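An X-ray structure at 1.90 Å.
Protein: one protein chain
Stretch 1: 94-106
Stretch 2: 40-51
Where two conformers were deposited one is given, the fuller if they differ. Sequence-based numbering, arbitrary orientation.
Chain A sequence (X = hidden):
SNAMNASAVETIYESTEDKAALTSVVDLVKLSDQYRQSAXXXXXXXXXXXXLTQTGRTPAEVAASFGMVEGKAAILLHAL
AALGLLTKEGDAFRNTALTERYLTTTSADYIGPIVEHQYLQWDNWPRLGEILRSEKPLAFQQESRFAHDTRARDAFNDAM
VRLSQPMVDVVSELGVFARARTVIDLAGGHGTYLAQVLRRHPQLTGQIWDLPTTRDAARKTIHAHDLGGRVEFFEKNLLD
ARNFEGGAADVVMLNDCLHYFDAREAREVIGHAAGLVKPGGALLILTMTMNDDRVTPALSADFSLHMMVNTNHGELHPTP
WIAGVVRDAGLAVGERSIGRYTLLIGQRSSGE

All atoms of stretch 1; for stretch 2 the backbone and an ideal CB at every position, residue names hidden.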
# COMPACT_ATOMS: atom_id res chain seq x y z
N ARG A 94 8.02 17.75 -15.95
CA ARG A 94 7.84 16.92 -17.13
C ARG A 94 8.12 15.46 -16.78
O ARG A 94 8.83 15.16 -15.81
CB ARG A 94 8.73 17.40 -18.28
CG ARG A 94 10.21 17.11 -18.12
CD ARG A 94 11.02 17.54 -19.35
NE ARG A 94 12.42 17.16 -19.21
CZ ARG A 94 13.27 17.78 -18.40
NH1 ARG A 94 12.86 18.81 -17.68
NH2 ARG A 94 14.53 17.37 -18.32
N ASN A 95 7.52 14.56 -17.55
CA ASN A 95 7.67 13.13 -17.34
C ASN A 95 9.09 12.64 -17.45
O ASN A 95 9.83 13.02 -18.35
CB ASN A 95 6.87 12.34 -18.37
CG ASN A 95 5.39 12.54 -18.22
OD1 ASN A 95 4.93 12.96 -17.17
ND2 ASN A 95 4.64 12.20 -19.26
N THR A 96 9.44 11.72 -16.56
CA THR A 96 10.68 10.98 -16.68
C THR A 96 10.52 9.89 -17.75
O THR A 96 9.41 9.64 -18.23
CB THR A 96 11.05 10.30 -15.39
OG1 THR A 96 9.95 9.46 -14.98
CG2 THR A 96 11.33 11.37 -14.33
N ALA A 97 11.64 9.25 -18.09
CA ALA A 97 11.65 8.18 -19.09
C ALA A 97 10.68 7.07 -18.71
O ALA A 97 9.86 6.64 -19.51
CB ALA A 97 13.08 7.64 -19.29
N LEU A 98 10.75 6.61 -17.46
CA LEU A 98 9.83 5.57 -16.97
C LEU A 98 8.36 5.97 -17.15
O LEU A 98 7.54 5.22 -17.68
CB LEU A 98 10.10 5.35 -15.47
CG LEU A 98 9.33 4.24 -14.76
CD1 LEU A 98 9.82 2.89 -15.27
CD2 LEU A 98 9.50 4.38 -13.25
N THR A 99 8.02 7.17 -16.71
CA THR A 99 6.66 7.66 -16.84
C THR A 99 6.24 7.75 -18.30
O THR A 99 5.16 7.33 -18.68
CB THR A 99 6.54 9.04 -16.19
OG1 THR A 99 6.90 8.90 -14.81
CG2 THR A 99 5.11 9.61 -16.33
N GLU A 100 7.11 8.28 -19.15
CA GLU A 100 6.74 8.45 -20.54
C GLU A 100 6.43 7.07 -21.16
O GLU A 100 5.43 6.91 -21.87
CB GLU A 100 7.84 9.19 -21.30
CG GLU A 100 7.41 9.64 -22.69
CD GLU A 100 6.45 10.82 -22.70
OE1 GLU A 100 6.28 11.52 -21.66
OE2 GLU A 100 5.87 11.07 -23.78
N ARG A 101 7.26 6.08 -20.86
CA ARG A 101 7.11 4.79 -21.47
C ARG A 101 5.89 4.01 -20.96
O ARG A 101 5.21 3.36 -21.72
CB ARG A 101 8.37 3.95 -21.26
CG ARG A 101 8.26 2.54 -21.82
CD ARG A 101 9.61 1.89 -21.92
NE ARG A 101 9.52 0.66 -22.70
CZ ARG A 101 10.50 -0.22 -22.84
NH1 ARG A 101 11.69 -0.04 -22.27
NH2 ARG A 101 10.29 -1.30 -23.57
N TYR A 102 5.63 4.04 -19.66
CA TYR A 102 4.63 3.12 -19.07
C TYR A 102 3.37 3.78 -18.56
O TYR A 102 2.39 3.10 -18.29
CB TYR A 102 5.27 2.30 -17.95
CG TYR A 102 6.45 1.46 -18.40
CD1 TYR A 102 6.28 0.31 -19.16
CD2 TYR A 102 7.74 1.82 -18.05
CE1 TYR A 102 7.38 -0.47 -19.58
CE2 TYR A 102 8.85 1.05 -18.45
CZ TYR A 102 8.66 -0.09 -19.20
OH TYR A 102 9.77 -0.82 -19.59
N LEU A 103 3.37 5.10 -18.41
CA LEU A 103 2.26 5.78 -17.74
C LEU A 103 1.57 6.84 -18.60
O LEU A 103 0.74 7.61 -18.10
CB LEU A 103 2.76 6.40 -16.43
CG LEU A 103 3.28 5.43 -15.36
CD1 LEU A 103 3.80 6.24 -14.14
CD2 LEU A 103 2.20 4.40 -14.99
N THR A 104 1.91 6.89 -19.89
CA THR A 104 1.24 7.76 -20.84
C THR A 104 0.27 6.92 -21.69
O THR A 104 0.64 5.85 -22.19
CB THR A 104 2.25 8.51 -21.76
OG1 THR A 104 3.12 7.58 -22.44
CG2 THR A 104 3.07 9.50 -20.93
N THR A 105 -0.96 7.41 -21.86
CA THR A 105 -2.02 6.62 -22.50
C THR A 105 -1.70 6.24 -23.96
O THR A 105 -2.18 5.24 -24.48
CB THR A 105 -3.36 7.38 -22.49
OG1 THR A 105 -3.22 8.56 -23.27
CG2 THR A 105 -3.78 7.77 -21.09
N THR A 106 -0.86 7.04 -24.61
CA THR A 106 -0.51 6.84 -26.00
C THR A 106 0.64 5.86 -26.17
O THR A 106 0.97 5.52 -27.31
CB THR A 106 -0.11 8.20 -26.64
OG1 THR A 106 0.83 8.89 -25.79
CG2 THR A 106 -1.34 9.09 -26.83
N UNK A 40 -1.42 7.28 -4.39
CA UNK A 40 -0.85 8.42 -5.16
C UNK A 40 -0.71 8.04 -6.65
O UNK A 40 -1.14 8.79 -7.54
CB UNK A 40 0.51 8.83 -4.59
N UNK A 41 -0.09 6.90 -6.92
CA UNK A 41 0.04 6.44 -8.28
C UNK A 41 -1.29 6.16 -8.93
O UNK A 41 -1.50 6.50 -10.09
CB UNK A 41 0.91 5.18 -8.32
N UNK A 42 -2.20 5.52 -8.18
CA UNK A 42 -3.52 5.25 -8.69
C UNK A 42 -4.17 6.54 -9.13
O UNK A 42 -4.77 6.59 -10.23
CB UNK A 42 -4.38 4.54 -7.64
N UNK A 43 -4.08 7.58 -8.31
CA UNK A 43 -4.71 8.86 -8.63
C UNK A 43 -4.12 9.48 -9.93
O UNK A 43 -4.87 9.90 -10.82
CB UNK A 43 -4.54 9.83 -7.46
N UNK A 44 -2.77 9.51 -10.02
CA UNK A 44 -2.10 10.16 -11.12
C UNK A 44 -2.48 9.48 -12.45
O UNK A 44 -2.70 10.14 -13.46
CB UNK A 44 -0.59 10.13 -10.91
N UNK A 45 -2.60 8.17 -12.39
CA UNK A 45 -2.94 7.36 -13.55
C UNK A 45 -4.41 7.57 -13.93
O UNK A 45 -4.70 7.77 -15.14
CB UNK A 45 -2.66 5.88 -13.27
N UNK A 46 -5.31 7.55 -12.93
CA UNK A 46 -6.77 7.67 -13.16
C UNK A 46 -7.17 8.98 -13.78
O UNK A 46 -8.05 9.02 -14.65
CB UNK A 46 -7.53 7.50 -11.84
N UNK A 47 -6.55 10.07 -13.30
CA UNK A 47 -6.85 11.40 -13.80
C UNK A 47 -5.98 11.72 -15.03
O UNK A 47 -6.05 12.83 -15.56
CB UNK A 47 -6.63 12.44 -12.70
N UNK A 48 -5.18 10.76 -15.50
CA UNK A 48 -4.30 10.93 -16.67
C UNK A 48 -3.40 12.19 -16.57
O UNK A 48 -3.24 12.94 -17.54
CB UNK A 48 -5.15 11.01 -17.94
N UNK A 49 -2.84 12.42 -15.39
CA UNK A 49 -1.99 13.58 -15.17
C UNK A 49 -0.76 13.55 -16.07
O UNK A 49 -0.31 14.58 -16.58
CB UNK A 49 -1.56 13.65 -13.70
N UNK A 50 -0.23 12.36 -16.29
CA UNK A 50 1.04 12.22 -17.03
C UNK A 50 0.94 12.47 -18.54
O UNK A 50 1.96 12.65 -19.22
CB UNK A 50 1.60 10.81 -16.81
N UNK A 51 -0.29 12.48 -19.05
CA UNK A 51 -0.54 12.87 -20.42
C UNK A 51 -0.31 14.37 -20.56
O UNK A 51 0.18 14.83 -21.59
CB UNK A 51 -1.96 12.49 -20.85

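Position 40 has no atom of stretch 1 within 5.5 Å of its ideal CB, so stretch 1 sets no preference. The residue is Ile 40.

Position 41 points its CB sideways, with no near neighbour. A longer apolar chain could still reach Leu 103. The residue is Leu 41, its CD1 4.0 Å from Leu 103 CD1.

Positions 42, 43 and 44 continue the helix out of reach of stretch 1, so many residues would fit. They are His 42, Tyr 43 and Ala 44.

At position 45 CA-to-CB runs sideways, and the ideal CB is 5.4 Å from the methyl Leu 103 CD2. Medium apolar side chains such as valine, isoleucine or leucine suit it. The residue is Val 45, whose CG2 packs 4.0 Å from Leu 103 CD2.

Positions 46 and 47 are out of reach, so stretch 1 sets no preference. They hold Ala 46 and Asp 47.

Position 48 has phi 52° and psi 43°, which favours glycine or asparagine without excluding others. It follows the helix in a Schellman motif. Its ideal CB lies 4.7 Å from Thr 105 CG2, so aliphatic length could touch that methyl. The residue is Lys 48, with its CD 4.1 Å from Thr 105 CG2.

Position 49 points sideways with nothing near, so stretch 1 sets no preference. The residue is Leu 49.

Position 50 points toward stretch 1, its ideal CB 3.6 Å from Leu 103 O and 3.7 Å from Thr 99 CG2. The methyls of Thr 99 and Leu 103 favour a large apolar or aromatic group. The residue is Phe 50. Phe 50 CD1 is 3.4 Å from Thr 99 CG2, and Phe 50 CE2 is 3.9 Å from Leu 103 CD1. Asn 95 OD1 sits at the ring edge, 3.7 Å from Phe 50 CD1. Asn 95 ND2 also donates to Phe 50 O at 2.7 Å.

Position 51 points sideways, with its ideal CB 4.8 Å from Thr 105 OG1. Thr 105 offers a backbone NH and a hydroxyl. Aspartate suits both donors; asparagine, with one side-chain acceptor oxygen, could serve one; serine would fall short. The residue is Asp 51. Thr 105 N donates to Asp 51 OD1 at 3.0 Å, and Thr 105 OG1 to Asp 51 OD2 at a very short 2.5 Å. A water donates to Asp 51 OD1 (2.8 Å) and Leu 103 O (2.6 Å), bridging the stretches.

Stretch 2 (40-51) ILHYAVADKLFD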
# COMPACT_ATOMS: atom_id res chain seq x y z
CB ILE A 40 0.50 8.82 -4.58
CG1 ILE A 40 0.33 9.36 -3.17
CG2 ILE A 40 1.25 9.83 -5.52
CD1 ILE A 40 1.66 9.46 -2.40
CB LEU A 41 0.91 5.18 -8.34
CG LEU A 41 1.16 4.60 -9.74
CD1 LEU A 41 1.75 5.63 -10.74
CD2 LEU A 41 2.04 3.31 -9.62
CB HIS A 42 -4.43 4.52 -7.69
CG HIS A 42 -3.94 3.16 -7.25
ND1 HIS A 42 -4.39 2.58 -6.09
CD2 HIS A 42 -3.00 2.32 -7.75
CE1 HIS A 42 -3.78 1.42 -5.90
NE2 HIS A 42 -2.90 1.25 -6.88
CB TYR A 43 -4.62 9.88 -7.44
CG TYR A 43 -5.04 11.21 -7.95
CD1 TYR A 43 -6.35 11.42 -8.31
CD2 TYR A 43 -4.11 12.19 -8.26
CE1 TYR A 43 -6.75 12.57 -8.90
CE2 TYR A 43 -4.51 13.36 -8.83
CZ TYR A 43 -5.83 13.55 -9.14
OH TYR A 43 -6.24 14.69 -9.75
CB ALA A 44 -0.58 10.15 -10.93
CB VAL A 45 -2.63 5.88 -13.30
CG1 VAL A 45 -3.20 4.97 -14.41
CG2 VAL A 45 -1.12 5.67 -13.22
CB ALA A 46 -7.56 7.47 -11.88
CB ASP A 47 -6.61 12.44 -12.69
CG ASP A 47 -7.81 13.39 -12.49
OD1 ASP A 47 -8.83 13.26 -13.21
OD2 ASP A 47 -7.75 14.29 -11.61
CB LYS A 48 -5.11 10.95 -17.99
CG LYS A 48 -6.00 9.72 -18.18
CD LYS A 48 -6.89 9.86 -19.43
CE LYS A 48 -7.69 8.56 -19.64
NZ LYS A 48 -8.75 8.37 -18.58
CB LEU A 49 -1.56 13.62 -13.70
CG LEU A 49 -0.62 14.75 -13.27
CD1 LEU A 49 -1.28 16.11 -13.43
CD2 LEU A 49 -0.18 14.53 -11.81
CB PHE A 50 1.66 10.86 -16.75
CG PHE A 50 1.93 10.60 -15.31
CD1 PHE A 50 2.79 11.41 -14.60
CD2 PHE A 50 1.30 9.54 -14.64
CE1 PHE A 50 3.04 11.15 -13.24
CE2 PHE A 50 1.55 9.28 -13.30
CZ PHE A 50 2.42 10.10 -12.60
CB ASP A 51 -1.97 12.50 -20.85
CG ASP A 51 -2.10 11.04 -21.24
OD1 ASP A 51 -1.33 10.19 -20.74
OD2 ASP A 51 -2.98 10.73 -22.08
O HOH W 1 -1.34 9.23 -18.11
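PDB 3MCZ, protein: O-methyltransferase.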